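Local coordinates for protein CbbY (Rhodobacter sphaeroides, PDB 4UAS) that hydrolyses the Rubisco inhibitor xylulose 1,5-bisphosphate to xylulose 5-phosphate and phosphate, as a highly selective, magnesium-dependent sugar phosphatase, at residues R190-P195 against R209-F214. Residues are numbered along the deposited sequence; the frame is centred on the assembly and turned at random.
Sequences RCIVSP and RLLDSF
The edge of the parallel sheet in this HAD-type phosphatase is formed where Val193 of strand 190-193 pairs with Leu210 of the short outermost strand 209-210. Val193 is gripped from both of its backbone polar atoms: its N donates to Arg209 O (3.0 Å, N-H...O 174°), and its O accepts from Leu211 N at 2.9 Å. On the sheet face that carries these two side chains, Val193 CG1 packs 3.8 Å from Leu210 CD1, which also meets Pro195 CD. Ile192 points to the other face, where its CD1 lies alongside the aliphatic start of Arg209 and its CG2 reaches Leu211 CD1.

Beyond the strand ends, Ser194 carries on the pairing with its side chain. With OG anti to the backbone N (chi1 -176°), the hydroxyl donates to Leu211 O across 2.8 Å, approaching from above the carbonyl plane. Its CB sits over the centre of the Phe214 ring, 3.6 Å from the centroid, in a CH-pi contact, while Ile192 O lies at the ring edge, in plane. An alanine in place of Phe214 would probably leave Ser194 CB without its aromatic floor and open a gap beside Leu174 of the neighbouring strand 171-175. Farther along, one water donates to both Pro195 O (2.7 Å) and Asp212 O, bridging the two segments as they diverge.

The side chain of Pro195 comes within about 6 Å of that of the magnesium ligand Asp176, and the pairing thus ends near the C-terminal ends of the strands, where the active site lies in the Rossmann-like core of HAD phosphatases.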
ATOM      1  N   ARG A 190     -11.176  -8.014 -10.484  1.00 10.24           N
ATOM      2  CA  ARG A 190     -11.549  -8.758  -9.298  1.00  9.89           C
ATOM      3  C   ARG A 190     -10.577  -8.453  -8.175  1.00  8.99           C
ATOM      4  O   ARG A 190      -9.388  -8.217  -8.398  1.00  9.67           O
ATOM      5  CB  ARG A 190     -11.619 -10.217  -9.590  1.00 13.28           C
ATOM      6  CG  ARG A 190     -12.893 -10.547 -10.514  1.00 17.66           C
ATOM      7  CD  ARG A 190     -13.211 -11.994 -10.739  1.00 21.55           C
ATOM      8  NE  ARG A 190     -11.963 -12.639 -11.173  1.00 23.66           N
ATOM      9  CZ  ARG A 190     -11.206 -13.484 -10.469  1.00 23.92           C
ATOM     10  NH1 ARG A 190     -11.505 -13.695  -9.187  1.00 25.01           N
ATOM     11  NH2 ARG A 190     -10.092 -14.012 -11.017  1.00 32.51           N
ATOM     12  N   CYS A 191     -11.087  -8.451  -6.949  1.00  8.74           N
ATOM     13  CA  CYS A 191     -10.283  -7.964  -5.829  1.00  8.45           C
ATOM     14  C   CYS A 191     -10.585  -8.820  -4.572  1.00  8.84           C
ATOM     15  O   CYS A 191     -11.729  -9.013  -4.204  1.00 10.65           O
ATOM     16  CB  CYS A 191     -10.612  -6.503  -5.562  1.00  8.96           C
ATOM     17  SG  CYS A 191      -9.617  -5.749  -4.246  1.00  9.38           S
ATOM     18  N   ILE A 192      -9.496  -9.361  -4.035  0.50  7.97           N
ATOM     19  CA  ILE A 192      -9.488 -10.114  -2.763  0.50  8.95           C
ATOM     20  C   ILE A 192      -9.036  -9.169  -1.667  0.50  8.31           C
ATOM     21  O   ILE A 192      -7.949  -8.621  -1.766  0.50  8.77           O
ATOM     22  CB  ILE A 192      -8.429 -11.198  -2.823  0.50 11.40           C
ATOM     23  CG1 ILE A 192      -8.545 -12.020  -4.109  0.50 10.63           C
ATOM     24  CG2 ILE A 192      -8.548 -12.058  -1.575  0.50 11.53           C
ATOM     25  CD1 ILE A 192      -9.907 -12.615  -4.304  0.50 14.22           C
ATOM     26  N   VAL A 193      -9.874  -9.007  -0.634  1.00  7.50           N
ATOM     27  CA  VAL A 193      -9.584  -8.140   0.466  1.00  6.90           C
ATOM     28  C   VAL A 193      -9.263  -8.954   1.720  1.00  7.19           C
ATOM     29  O   VAL A 193     -10.042  -9.837   2.084  1.00  8.05           O
ATOM     30  CB  VAL A 193     -10.717  -7.131   0.726  1.00  7.62           C
ATOM     31  CG1 VAL A 193     -10.439  -6.309   1.971  1.00  9.84           C
ATOM     32  CG2 VAL A 193     -10.955  -6.239  -0.464  1.00  9.29           C
ATOM     33  N   SER A 194      -8.223  -8.558   2.442  1.00  7.33           N
ATOM     34  CA  SER A 194      -8.010  -9.007   3.834  1.00  7.33           C
ATOM     35  C   SER A 194      -7.664  -7.789   4.647  1.00  7.34           C
ATOM     36  O   SER A 194      -6.609  -7.187   4.448  1.00  7.55           O
ATOM     37  CB  SER A 194      -6.926 -10.031   3.977  1.00  7.61           C
ATOM     38  OG  SER A 194      -6.863 -10.477   5.350  1.00  8.94           O
ATOM     39  N   PRO A 195      -8.571  -7.329   5.543  1.00  7.83           N
ATOM     40  CA  PRO A 195      -8.291  -6.095   6.299  1.00  8.21           C
ATOM     41  C   PRO A 195      -7.273  -6.267   7.372  1.00  8.35           C
ATOM     42  O   PRO A 195      -6.840  -7.370   7.683  1.00  9.80           O
ATOM     43  CB  PRO A 195      -9.643  -5.687   6.832  1.00 10.97           C
ATOM     44  CG  PRO A 195     -10.343  -6.912   6.946  1.00 13.16           C
ATOM     45  CD  PRO A 195      -9.883  -7.924   5.895  1.00  9.15           C
ATOM     46  N   ARG A 209     -13.602 -11.867  -2.690  1.00 10.32           N
ATOM     47  CA  ARG A 209     -13.479 -12.634  -1.448  1.00  9.94           C
ATOM     48  C   ARG A 209     -13.060 -11.625  -0.377  1.00  9.05           C
ATOM     49  O   ARG A 209     -12.343 -10.688  -0.625  1.00 10.06           O
ATOM     50  CB  ARG A 209     -12.462 -13.766  -1.528  1.00 12.31           C
ATOM     51  CG  ARG A 209     -12.752 -14.810  -2.590  1.00 12.86           C
ATOM     52  CD  ARG A 209     -11.717 -15.912  -2.661  1.00 13.47           C
ATOM     53  NE  ARG A 209     -11.663 -16.737  -1.468  1.00 14.27           N
ATOM     54  CZ  ARG A 209     -10.679 -17.580  -1.235  1.00 15.02           C
ATOM     55  NH1 ARG A 209      -9.671 -17.723  -2.092  1.00 17.16           N
ATOM     56  NH2 ARG A 209     -10.634 -18.248  -0.082  1.00 17.10           N
ATOM     57  N   LEU A 210     -13.499 -11.927   0.864  1.00  9.76           N
ATOM     58  CA  LEU A 210     -13.150 -11.142   2.044  1.00  9.20           C
ATOM     59  C   LEU A 210     -12.593 -12.144   3.038  1.00  9.50           C
ATOM     60  O   LEU A 210     -13.342 -13.015   3.514  1.00 10.57           O
ATOM     61  CB  LEU A 210     -14.319 -10.371   2.589  1.00  9.90           C
ATOM     62  CG  LEU A 210     -14.077  -9.576   3.834  1.00 11.56           C
ATOM     63  CD1 LEU A 210     -13.051  -8.476   3.583  1.00 11.52           C
ATOM     64  CD2 LEU A 210     -15.374  -8.954   4.325  1.00 14.68           C
ATOM     65  N   LEU A 211     -11.312 -12.049   3.358  1.00  8.33           N
ATOM     66  CA  LEU A 211     -10.593 -13.066   4.111  1.00  9.09           C
ATOM     67  C   LEU A 211     -10.023 -12.496   5.384  1.00  8.23           C
ATOM     68  O   LEU A 211      -9.496 -11.365   5.396  1.00  8.91           O
ATOM     69  CB  LEU A 211      -9.400 -13.557   3.276  1.00 10.05           C
ATOM     70  CG  LEU A 211      -9.738 -14.147   1.889  1.00 12.62           C
ATOM     71  CD1 LEU A 211      -8.451 -14.574   1.225  1.00 14.35           C
ATOM     72  CD2 LEU A 211     -10.714 -15.275   1.958  1.00 15.08           C
ATOM     73  N   ASP A 212     -10.010 -13.297   6.440  1.00  8.54           N
ATOM     74  CA  ASP A 212      -9.297 -12.911   7.619  1.00  8.39           C
ATOM     75  C   ASP A 212      -7.799 -12.905   7.476  1.00  8.86           C
ATOM     76  O   ASP A 212      -7.084 -12.189   8.190  1.00 10.38           O
ATOM     77  CB  ASP A 212      -9.689 -13.826   8.806  1.00 10.43           C
ATOM     78  CG  ASP A 212     -11.101 -13.624   9.338  1.00 10.32           C
ATOM     79  OD1 ASP A 212     -11.709 -12.592   9.053  1.00 12.55           O
ATOM     80  OD2 ASP A 212     -11.576 -14.536  10.065  1.00 12.49           O
ATOM     81  N   SER A 213      -7.276 -13.707   6.543  1.00  8.93           N
ATOM     82  CA  SER A 213      -5.867 -13.803   6.277  1.00  9.02           C
ATOM     83  C   SER A 213      -5.649 -14.193   4.829  1.00  8.68           C
ATOM     84  O   SER A 213      -6.384 -15.025   4.324  1.00  9.92           O
ATOM     85  CB  SER A 213      -5.242 -14.917   7.130  1.00 10.19           C
ATOM     86  OG  SER A 213      -3.862 -15.104   6.817  1.00 11.29           O
ATOM     87  N   PHE A 214      -4.619 -13.628   4.179  1.00  9.49           N
ATOM     88  CA  PHE A 214      -4.234 -14.109   2.852  1.00  9.70           C
ATOM     89  C   PHE A 214      -3.759 -15.585   2.853  1.00 10.94           C
ATOM     90  O   PHE A 214      -3.721 -16.206   1.799  1.00 12.40           O
ATOM     91  CB  PHE A 214      -3.257 -13.207   2.143  1.00  9.60           C
ATOM     92  CG  PHE A 214      -3.837 -11.830   1.838  1.00  9.32           C
ATOM     93  CD1 PHE A 214      -4.871 -11.682   0.944  1.00  9.68           C
ATOM     94  CD2 PHE A 214      -3.290 -10.692   2.401  1.00  9.10           C
ATOM     95  CE1 PHE A 214      -5.326 -10.447   0.608  1.00  9.77           C
ATOM     96  CE2 PHE A 214      -3.759  -9.446   2.065  1.00  8.85           C
ATOM     97  CZ  PHE A 214      -4.829  -9.300   1.194  1.00  8.92           C
TER
HETATM   98  O   HOH W   1      -8.062  -9.610   8.640  1.00 17.24           O